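Metal-dependent phosphohydrolase, HDOD domain-containing (Geobacter sulfurreducens, PDB 3HC1) is of unknown function but binds two ferric ions in an all-helical fold, consistent with a metal-dependent phosphohydrolase of the HD superfamily. Local coordinates at residues A127-A130 against K131-E135; A228-V231 against A232-F236; K282-V285 against A286-S290; V293-R296 against A297-E301. One frame throughout, in Å; residues are numbered along the deposited sequence.

Contact 1: residues A127-A130 against K131-E135; sequences ARIA and KLIAE
Ile133 N donates to Ile129 O over 3.0 Å in one of four successive i to i+4 backbone bonds that join residues 127-130 to 131-135 within helix 116-136, and its N-H points at the oxygen with an angle of 166°. The bond from Lys131 N to Ala127 O is more bent, at 149°. Beyond the backbone, the ammonium of Lys131 is the main polar group of the contact. Its chain leaves with CG anti to the backbone N (chi1 -164°) and stays extended to NZ, which forms a salt bridge with Glu96 and a long one, 3.9 Å, with Glu135 OE2 a turn further on, while a glycerol, probably from the crystallisation liquor, is hydrogen-bonded to both NZ and Glu135 OE2.

The apolar side of the turn is carried by Ile129 and Ile133, whose side chains cross obliquely, CG2 of Ile129 meeting CD1 of Ile133 at 3.9 Å. In one of its two modelled conformers, Leu132 folds back over the preceding turn, its CG lying 3.3 Å from Arg128 O. Outside this turn, Ile129 and Ala130 pack on Ala237 of helix 229-243, while Ala127 rests on Tyr146 of helix 142-150. The same helix 116-136 supplies His122, a ligand of one ferric ion, about one and a half turns before Ala127.

The chemistry is mixed: small and branched apolar groups pack on neighbouring helices, while the lysine amine has one carboxylate in a salt bridge and a second at longer range, which would probably keep it protonated.

Contact 2: residues A228-V231 against A232-F236; sequences AAIV and AMVAF
Met233, present as selenomethionine, lays its side chain back along the previous turn, where its terminal CE comes to 3.7 Å from Ala229 CB. This is the first part of helix 229-243 in the HD-domain fold, with Ala228 at the N-cap position; the same helix carries the iron ligand Asp238 further along. The fold-back of Met233 follows from its first torsion (chi1 -75°), which sets CG beside the backbone N, 3.3 Å from Ala229 O, before an extended chain carries SE and CE on past that carbonyl.

On another side of the helix, Ile230 and Val234 touch more loosely, methyl to methyl, with 4.4 Å between their CG2 atoms. Val234 also packs on His152, a ligand of one ferric ion, so Val234 belongs to the layer packed against the metal ligands. Ile230 and Val234 both reach Thr213 of helix 208-216, whereas Met233 packs on Ile133 and Ala134 of helix 116-136.

Four i to i+4 backbone bonds hold the turn. The one from Ala232 N to Ala228 O lies in the carbonyl plane, and the shortest brings Ala235 N to 2.7 Å from Val231 O, with an N-H...O angle of 165°.

Contact 3: residues K282-V285 against A286-S290; sequences KLIV and AELDS
Val285 and Asp289 run alongside one another, both leaving helix 281-302 in the same direction, with the CG1 methyl of Val285 3.8 Å from Asp289 OD2. Asp289 has CG beside its own backbone N (chi1 -79°), which brings its carboxylate carbon back to 3.4 Å from Val285 O. The carboxylate is not left to this apolar neighbour: OD2 forms a salt bridge with Arg244, and OD1 is hydrogen-bonded to the hydroxyl of Tyr240.

The next pair round the helix is wholly apolar. Ile284 turns its CG2 branch to CD1 of Leu288 at 4.2 Å, and the CG of Leu288 leans over Ile284 O at 3.4 Å. Glu287 takes a different course, extended from the helix to a salt bridge with Arg136.

Beneath these side chains the i to i+4 backbone bonds continue, with Leu288 N donating to Ile284 O at 172°.

The chemistry is that of an amphipathic helix: its apolar strip is seated against helices 116-136 and 229-243, and the two acids beside that strip are tied to basic groups, so both carboxylates are probably ionised.

Contact 4: residues V293-R296 against A297-E301; sequences VEIR and AAVDE
Ile295 and Val299 make the close-packed side of this turn, although even here their CG2 methyls are 4.4 Å apart. The tighter approach is of side chain to backbone: Val299 CG2, set beside its own backbone N while CG1 lies anti to it (chi1 167°), is 3.4 Å from Ile295 O. That oxygen also accepts the N-H of Val299 at 2.9 Å, in an almost straight bond of 176° that arrives nearly head-on to the carbonyl. Val299 is buried, packed on Ala121 and Arg128 of helix 116-136.

Here the last long helix of the chain, 281-302, lies against one of the metal-bearing helices of the HD-domain core. Its Val299 side chain is about 7 Å from that of His122, which binds one of the two ferric ions, so the packing forms part of the layer outside the site.

Round the helix, the solvent side is looser and more polar. Arg296 bends at its third torsion (chi3 -59°), which swings the guanidinium back until one face looks toward CA of Val293, 4.2 Å above the plane and off toward the rim. Its NH1 reaches Arg244 O in a weak hydrogen bond. Asp300 does not pair with it: OD2 stays 6.3 Å from Arg296 NE, and the exposed carboxylate instead curls back over its own helix, with CG 3.2 Å from Arg296 O.

Each of the four contacts lies within one helix, between neighbouring turns, so none closes a long loop; along the chain they follow in series, without nesting or crossing. Contact 1, on helix 116-136, comes first and touches all the others. Contact 2, which opens helix 229-243, meets it where Phe236 CD1 lies 3.3 Å from Ile133 CD1. Contacts 3 and 4 are successive stretches of helix 281-302: Leu288 of the first reaches both Leu132 and Phe236, whereas the second meets contact 1 through Arg128 and Leu132 but remains about 10 Å from contact 2 at the nearest atoms. Helix 281-302 thus packs against two helices that carry iron ligands, 116-136 and 229-243.

Contact 1: residues A127-A130 against K131-E135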
loop_
_atom_site.group_PDB
_atom_site.type_symbol
_atom_site.label_atom_id
_atom_site.label_comp_id
_atom_site.label_asym_id
_atom_site.label_seq_id
_atom_site.Cartn_x
_atom_site.Cartn_y
_atom_site.Cartn_z
ATOM N N ALA A 127 0.341 1.286 -3.991
ATOM C CA ALA A 127 1.258 0.189 -4.280
ATOM C C ALA A 127 1.892 0.403 -5.660
ATOM O O ALA A 127 3.131 0.326 -5.825
ATOM C CB ALA A 127 0.533 -1.173 -4.236
ATOM N N ARG A 128 1.036 0.592 -6.661
ATOM C CA ARG A 128 1.482 0.624 -8.060
ATOM C C ARG A 128 2.347 1.820 -8.376
ATOM O O ARG A 128 3.350 1.708 -9.105
ATOM C CB ARG A 128 0.308 0.571 -9.021
ATOM C CG ARG A 128 -0.325 -0.775 -9.107
ATOM C CD ARG A 128 -1.540 -0.822 -10.037
ATOM N NE ARG A 128 -2.078 -2.164 -10.087
ATOM C CZ ARG A 128 -3.110 -2.567 -10.822
ATOM N NH1 ARG A 128 -3.762 -1.730 -11.623
ATOM N NH2 ARG A 128 -3.470 -3.837 -10.774
ATOM N N ILE A 129 1.944 2.985 -7.883
ATOM C CA ILE A 129 2.721 4.205 -8.090
ATOM C C ILE A 129 4.030 4.148 -7.329
ATOM O O ILE A 129 5.077 4.545 -7.870
ATOM C CB ILE A 129 1.906 5.492 -7.726
ATOM C CG1 ILE A 129 0.871 5.683 -8.844
ATOM C CG2 ILE A 129 2.856 6.748 -7.582
ATOM C CD1 ILE A 129 -0.221 6.583 -8.579
ATOM N N ALA A 130 3.992 3.672 -6.080
ATOM C CA ALA A 130 5.228 3.524 -5.325
ATOM C C ALA A 130 6.202 2.578 -6.059
ATOM O O ALA A 130 7.397 2.852 -6.087
ATOM C CB ALA A 130 4.974 3.054 -3.957
ATOM N N LYS A 131 5.683 1.528 -6.679
ATOM C CA LYS A 131 6.532 0.629 -7.425
ATOM C C LYS A 131 7.110 1.334 -8.629
ATOM O O LYS A 131 8.307 1.183 -8.869
ATOM C CB LYS A 131 5.857 -0.647 -7.844
ATOM C CG LYS A 131 6.888 -1.712 -8.281
ATOM C CD LYS A 131 6.238 -2.953 -8.816
ATOM C CE LYS A 131 7.296 -3.962 -9.308
ATOM N NZ LYS A 131 6.684 -5.109 -10.060
ATOM N N LEU A 132 6.284 2.107 -9.367
ATOM C CA LEU A 132 6.778 2.853 -10.544
ATOM C C LEU A 132 7.977 3.719 -10.155
ATOM O O LEU A 132 9.007 3.737 -10.878
ATOM C CB LEU A 132 5.691 3.720 -11.180
ATOM C CG LEU A 132 4.553 3.018 -11.924
ATOM C CD1 LEU A 132 3.385 3.983 -12.126
ATOM C CD2 LEU A 132 5.036 2.406 -13.256
ATOM N N ILE A 133 7.855 4.416 -9.008
ATOM C CA ILE A 133 8.941 5.216 -8.502
ATOM C C ILE A 133 10.210 4.384 -8.198
ATOM O O ILE A 133 11.355 4.821 -8.524
ATOM C CB ILE A 133 8.502 6.102 -7.327
ATOM C CG1 ILE A 133 7.429 7.098 -7.819
ATOM C CG2 ILE A 133 9.729 6.846 -6.732
ATOM C CD1 ILE A 133 6.524 7.634 -6.764
ATOM N N ALA A 134 10.023 3.209 -7.584
ATOM C CA ALA A 134 11.101 2.299 -7.291
ATOM C C ALA A 134 11.872 2.003 -8.580
ATOM O O ALA A 134 13.086 2.095 -8.635
ATOM C CB ALA A 134 10.556 1.036 -6.787
ATOM N N GLU A 135 11.128 1.649 -9.601
ATOM C CA GLU A 135 11.692 1.356 -10.913
ATOM C C GLU A 135 12.438 2.545 -11.519
ATOM O O GLU A 135 13.587 2.398 -11.954
ATOM C CB GLU A 135 10.591 0.811 -11.845
ATOM C CG GLU A 135 10.050 -0.548 -11.339
ATOM C CD GLU A 135 8.783 -1.031 -12.047
ATOM O OE1 GLU A 135 8.029 -0.220 -12.616
ATOM O OE2 GLU A 135 8.555 -2.253 -12.020
#

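Contact 2: residues A228-V231 against A232-F236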
loop_
_atom_site.group_PDB
_atom_site.type_symbol
_atom_site.label_atom_id
_atom_site.label_comp_id
_atom_site.label_asym_id
_atom_site.label_seq_id
_atom_site.Cartn_x
_atom_site.Cartn_y
_atom_site.Cartn_z
ATOM N N ALA A 228 15.910 5.093 4.070
ATOM C CA ALA A 228 14.454 5.130 4.191
ATOM C C ALA A 228 13.766 5.267 2.830
ATOM O O ALA A 228 12.699 5.883 2.745
ATOM C CB ALA A 228 14.063 6.276 5.158
ATOM N N ALA A 229 14.323 4.608 1.791
ATOM C CA ALA A 229 13.816 4.654 0.383
ATOM C C ALA A 229 12.414 4.144 0.288
ATOM O O ALA A 229 11.576 4.830 -0.265
ATOM C CB ALA A 229 14.682 3.895 -0.586
ATOM N N ILE A 230 12.107 2.986 0.872
ATOM C CA ILE A 230 10.768 2.431 0.723
ATOM C C ILE A 230 9.712 3.353 1.316
ATOM O O ILE A 230 8.721 3.624 0.669
ATOM C CB ILE A 230 10.648 0.982 1.302
ATOM C CG1 ILE A 230 11.571 0.007 0.511
ATOM C CG2 ILE A 230 9.207 0.518 1.209
ATOM C CD1 ILE A 230 11.775 -1.368 1.141
ATOM N N VAL A 231 9.930 3.823 2.540
ATOM C CA VAL A 231 8.989 4.675 3.219
ATOM C C VAL A 231 8.808 5.960 2.400
ATOM O O VAL A 231 7.681 6.409 2.178
ATOM C CB VAL A 231 9.434 5.115 4.639
ATOM C CG1 VAL A 231 8.223 5.839 5.306
ATOM C CG2 VAL A 231 9.915 3.940 5.488
ATOM N N ALA A 232 9.930 6.534 1.950
ATOM C CA ALA A 232 9.904 7.745 1.163
ATOM C C ALA A 232 9.055 7.548 -0.107
ATOM O O ALA A 232 8.232 8.419 -0.436
ATOM C CB ALA A 232 11.337 8.192 0.844
HETATM N N MSE A 233 9.210 6.378 -0.763
HETATM C CA MSE A 233 8.460 6.036 -1.970
HETATM C C MSE A 233 6.964 5.948 -1.736
HETATM O O MSE A 233 6.139 6.473 -2.527
HETATM C CB MSE A 233 9.040 4.731 -2.642
HETATM C CG MSE A 233 10.372 5.108 -3.365
HETATM SE SE MSE A 233 11.304 3.501 -3.784
HETATM C CE MSE A 233 13.014 4.431 -3.894
ATOM N N VAL A 234 6.609 5.286 -0.652
ATOM C CA VAL A 234 5.180 5.074 -0.317
ATOM C C VAL A 234 4.591 6.378 0.199
ATOM O O VAL A 234 3.424 6.694 -0.129
ATOM C CB VAL A 234 5.020 3.919 0.696
ATOM C CG1 VAL A 234 3.544 3.850 1.349
ATOM C CG2 VAL A 234 5.472 2.558 0.064
ATOM N N ALA A 235 5.342 7.149 0.998
ATOM C CA ALA A 235 4.797 8.453 1.454
ATOM C C ALA A 235 4.514 9.333 0.269
ATOM O O ALA A 235 3.456 9.976 0.239
ATOM C CB ALA A 235 5.720 9.229 2.436
ATOM N N PHE A 236 5.455 9.401 -0.698
ATOM C CA PHE A 236 5.203 10.186 -1.918
ATOM C C PHE A 236 3.981 9.675 -2.670
ATOM O O PHE A 236 3.070 10.453 -3.037
ATOM C CB PHE A 236 6.425 10.281 -2.860
ATOM C CG PHE A 236 6.146 11.024 -4.107
ATOM C CD1 PHE A 236 5.554 10.399 -5.173
ATOM C CD2 PHE A 236 6.367 12.395 -4.166
ATOM C CE1 PHE A 236 5.226 11.081 -6.294
ATOM C CE2 PHE A 236 6.043 13.089 -5.296
ATOM C CZ PHE A 236 5.475 12.441 -6.355
#

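Contact 3: residues K282-V285 against A286-S290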
loop_
_atom_site.group_PDB
_atom_site.type_symbol
_atom_site.label_atom_id
_atom_site.label_comp_id
_atom_site.label_asym_id
_atom_site.label_seq_id
_atom_site.Cartn_x
_atom_site.Cartn_y
_atom_site.Cartn_z
ATOM N N LYS A 282 11.278 15.777 -11.744
ATOM C CA LYS A 282 10.389 16.533 -12.648
ATOM C C LYS A 282 9.774 15.637 -13.730
ATOM O O LYS A 282 8.567 15.655 -13.961
ATOM C CB LYS A 282 11.125 17.700 -13.318
ATOM C CG LYS A 282 11.542 18.826 -12.357
ATOM C CD LYS A 282 12.157 20.016 -13.114
ATOM C CE LYS A 282 13.592 19.711 -13.640
ATOM N NZ LYS A 282 13.991 20.407 -14.940
ATOM N N LEU A 283 10.597 14.830 -14.382
ATOM C CA LEU A 283 10.101 13.921 -15.437
ATOM C C LEU A 283 9.256 12.776 -14.866
ATOM O O LEU A 283 8.295 12.348 -15.498
ATOM C CB LEU A 283 11.255 13.364 -16.255
ATOM C CG LEU A 283 12.068 14.465 -16.959
ATOM C CD1 LEU A 283 13.331 13.870 -17.637
ATOM C CD2 LEU A 283 11.211 15.272 -17.960
ATOM N N ILE A 284 9.606 12.295 -13.676
ATOM C CA ILE A 284 8.793 11.268 -13.013
ATOM C C ILE A 284 7.398 11.804 -12.664
ATOM O O ILE A 284 6.418 11.143 -12.935
ATOM C CB ILE A 284 9.437 10.678 -11.727
ATOM C CG1 ILE A 284 10.821 10.060 -12.021
ATOM C CG2 ILE A 284 8.486 9.608 -11.058
ATOM C CD1 ILE A 284 11.611 9.716 -10.778
ATOM N N VAL A 285 7.310 12.982 -12.049
ATOM C CA VAL A 285 6.012 13.563 -11.753
ATOM C C VAL A 285 5.222 13.750 -13.056
ATOM O O VAL A 285 4.045 13.404 -13.130
ATOM C CB VAL A 285 6.112 14.897 -11.006
ATOM C CG1 VAL A 285 4.682 15.560 -10.917
ATOM C CG2 VAL A 285 6.662 14.667 -9.636
ATOM N N ALA A 286 5.896 14.262 -14.097
ATOM C CA ALA A 286 5.250 14.446 -15.387
ATOM C C ALA A 286 4.692 13.169 -15.955
ATOM O O ALA A 286 3.517 13.159 -16.456
ATOM C CB ALA A 286 6.161 15.130 -16.383
ATOM N N GLU A 287 5.483 12.098 -15.864
ATOM C CA GLU A 287 5.045 10.766 -16.322
ATOM C C GLU A 287 3.817 10.257 -15.572
ATOM O O GLU A 287 2.865 9.715 -16.174
ATOM C CB GLU A 287 6.180 9.740 -16.198
ATOM C CG GLU A 287 5.779 8.376 -16.709
ATOM C CD GLU A 287 6.802 7.296 -16.438
ATOM O OE1 GLU A 287 7.934 7.590 -15.980
ATOM O OE2 GLU A 287 6.474 6.140 -16.736
ATOM N N LEU A 288 3.863 10.360 -14.246
ATOM C CA LEU A 288 2.707 9.960 -13.418
ATOM C C LEU A 288 1.441 10.704 -13.851
ATOM O O LEU A 288 0.385 10.102 -14.109
ATOM C CB LEU A 288 3.014 10.190 -11.932
ATOM C CG LEU A 288 4.070 9.195 -11.365
ATOM C CD1 LEU A 288 4.426 9.622 -9.958
ATOM C CD2 LEU A 288 3.636 7.714 -11.436
ATOM N N ASP A 289 1.572 12.023 -13.961
ATOM C CA ASP A 289 0.451 12.864 -14.302
ATOM C C ASP A 289 -0.087 12.510 -15.689
ATOM O O ASP A 289 -1.301 12.523 -15.918
ATOM C CB ASP A 289 0.888 14.321 -14.278
ATOM C CG ASP A 289 0.963 14.889 -12.890
ATOM O OD1 ASP A 289 0.607 14.186 -11.897
ATOM O OD2 ASP A 289 1.367 16.064 -12.798
ATOM N N SER A 290 0.807 12.173 -16.616
ATOM C CA SER A 290 0.375 11.750 -17.952
ATOM C C SER A 290 -0.356 10.393 -17.949
ATOM O O SER A 290 -1.103 10.083 -18.865
ATOM C CB SER A 290 1.558 11.702 -18.928
ATOM O OG SER A 290 2.275 10.482 -18.819
#

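Contact 4: residues V293-R296 against A297-E301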
loop_
_atom_site.group_PDB
_atom_site.type_symbol
_atom_site.label_atom_id
_atom_site.label_comp_id
_atom_site.label_asym_id
_atom_site.label_seq_id
_atom_site.Cartn_x
_atom_site.Cartn_y
_atom_site.Cartn_z
ATOM N N VAL A 293 -4.918 8.975 -15.181
ATOM C CA VAL A 293 -6.260 8.588 -15.589
ATOM C C VAL A 293 -6.311 7.079 -15.911
ATOM O O VAL A 293 -7.192 6.328 -15.432
ATOM C CB VAL A 293 -6.744 9.465 -16.771
ATOM C CG1 VAL A 293 -8.021 8.873 -17.463
ATOM C CG2 VAL A 293 -6.993 10.867 -16.228
ATOM N N GLU A 294 -5.363 6.647 -16.721
ATOM C CA GLU A 294 -5.212 5.221 -17.031
ATOM C C GLU A 294 -4.936 4.361 -15.797
ATOM O O GLU A 294 -5.546 3.286 -15.628
ATOM C CB GLU A 294 -4.125 5.028 -18.059
ATOM C CG GLU A 294 -4.585 5.457 -19.422
ATOM C CD GLU A 294 -3.455 5.821 -20.349
ATOM O OE1 GLU A 294 -2.649 6.730 -20.006
ATOM O OE2 GLU A 294 -3.401 5.210 -21.443
ATOM N N ILE A 295 -4.094 4.848 -14.901
ATOM C CA ILE A 295 -3.770 4.074 -13.663
ATOM C C ILE A 295 -5.056 3.887 -12.834
ATOM O O ILE A 295 -5.425 2.767 -12.447
ATOM C CB ILE A 295 -2.663 4.753 -12.833
ATOM C CG1 ILE A 295 -1.298 4.627 -13.519
ATOM C CG2 ILE A 295 -2.584 4.159 -11.426
ATOM C CD1 ILE A 295 -0.290 5.691 -13.045
ATOM N N ARG A 296 -5.795 4.976 -12.666
ATOM C CA ARG A 296 -7.067 4.935 -11.953
ATOM C C ARG A 296 -8.094 4.005 -12.588
ATOM O O ARG A 296 -8.808 3.298 -11.876
ATOM C CB ARG A 296 -7.670 6.343 -11.825
ATOM C CG ARG A 296 -6.947 7.248 -10.879
ATOM C CD ARG A 296 -7.850 8.390 -10.335
ATOM N NE ARG A 296 -8.375 9.228 -11.393
ATOM C CZ ARG A 296 -7.810 10.335 -11.899
ATOM N NH1 ARG A 296 -6.656 10.837 -11.456
ATOM N NH2 ARG A 296 -8.434 10.972 -12.885
ATOM N N ALA A 297 -8.185 4.034 -13.910
ATOM C CA ALA A 297 -9.069 3.098 -14.618
ATOM C C ALA A 297 -8.716 1.628 -14.308
ATOM O O ALA A 297 -9.609 0.796 -14.039
ATOM C CB ALA A 297 -9.067 3.352 -16.122
ATOM N N ALA A 298 -7.429 1.316 -14.351
ATOM C CA ALA A 298 -6.966 -0.035 -14.170
ATOM C C ALA A 298 -7.273 -0.477 -12.716
ATOM O O ALA A 298 -7.925 -1.522 -12.459
ATOM C CB ALA A 298 -5.456 -0.113 -14.485
ATOM N N VAL A 299 -6.871 0.356 -11.767
ATOM C CA VAL A 299 -7.202 0.108 -10.369
ATOM C C VAL A 299 -8.690 -0.168 -10.158
ATOM O O VAL A 299 -9.063 -1.172 -9.522
ATOM C CB VAL A 299 -6.743 1.273 -9.455
ATOM C CG1 VAL A 299 -7.349 1.150 -8.102
ATOM C CG2 VAL A 299 -5.234 1.274 -9.343
ATOM N N ASP A 300 -9.540 0.686 -10.725
ATOM C CA ASP A 300 -10.974 0.619 -10.451
ATOM C C ASP A 300 -11.572 -0.617 -11.046
ATOM O O ASP A 300 -12.578 -1.127 -10.559
ATOM C CB ASP A 300 -11.683 1.831 -11.028
ATOM C CG ASP A 300 -11.534 3.073 -10.159
ATOM O OD1 ASP A 300 -11.007 3.019 -9.008
ATOM O OD2 ASP A 300 -11.972 4.132 -10.643
ATOM N N GLU A 301 -10.969 -1.108 -12.110
ATOM C CA GLU A 301 -11.570 -2.192 -12.830
ATOM C C GLU A 301 -11.179 -3.578 -12.336
ATOM O O GLU A 301 -11.922 -4.520 -12.571
ATOM C CB GLU A 301 -11.297 -2.018 -14.314
ATOM C CG GLU A 301 -12.172 -0.890 -14.911
ATOM C CD GLU A 301 -11.507 -0.147 -16.073
ATOM O OE1 GLU A 301 -10.773 -0.777 -16.870
ATOM O OE2 GLU A 301 -11.726 1.083 -16.173
#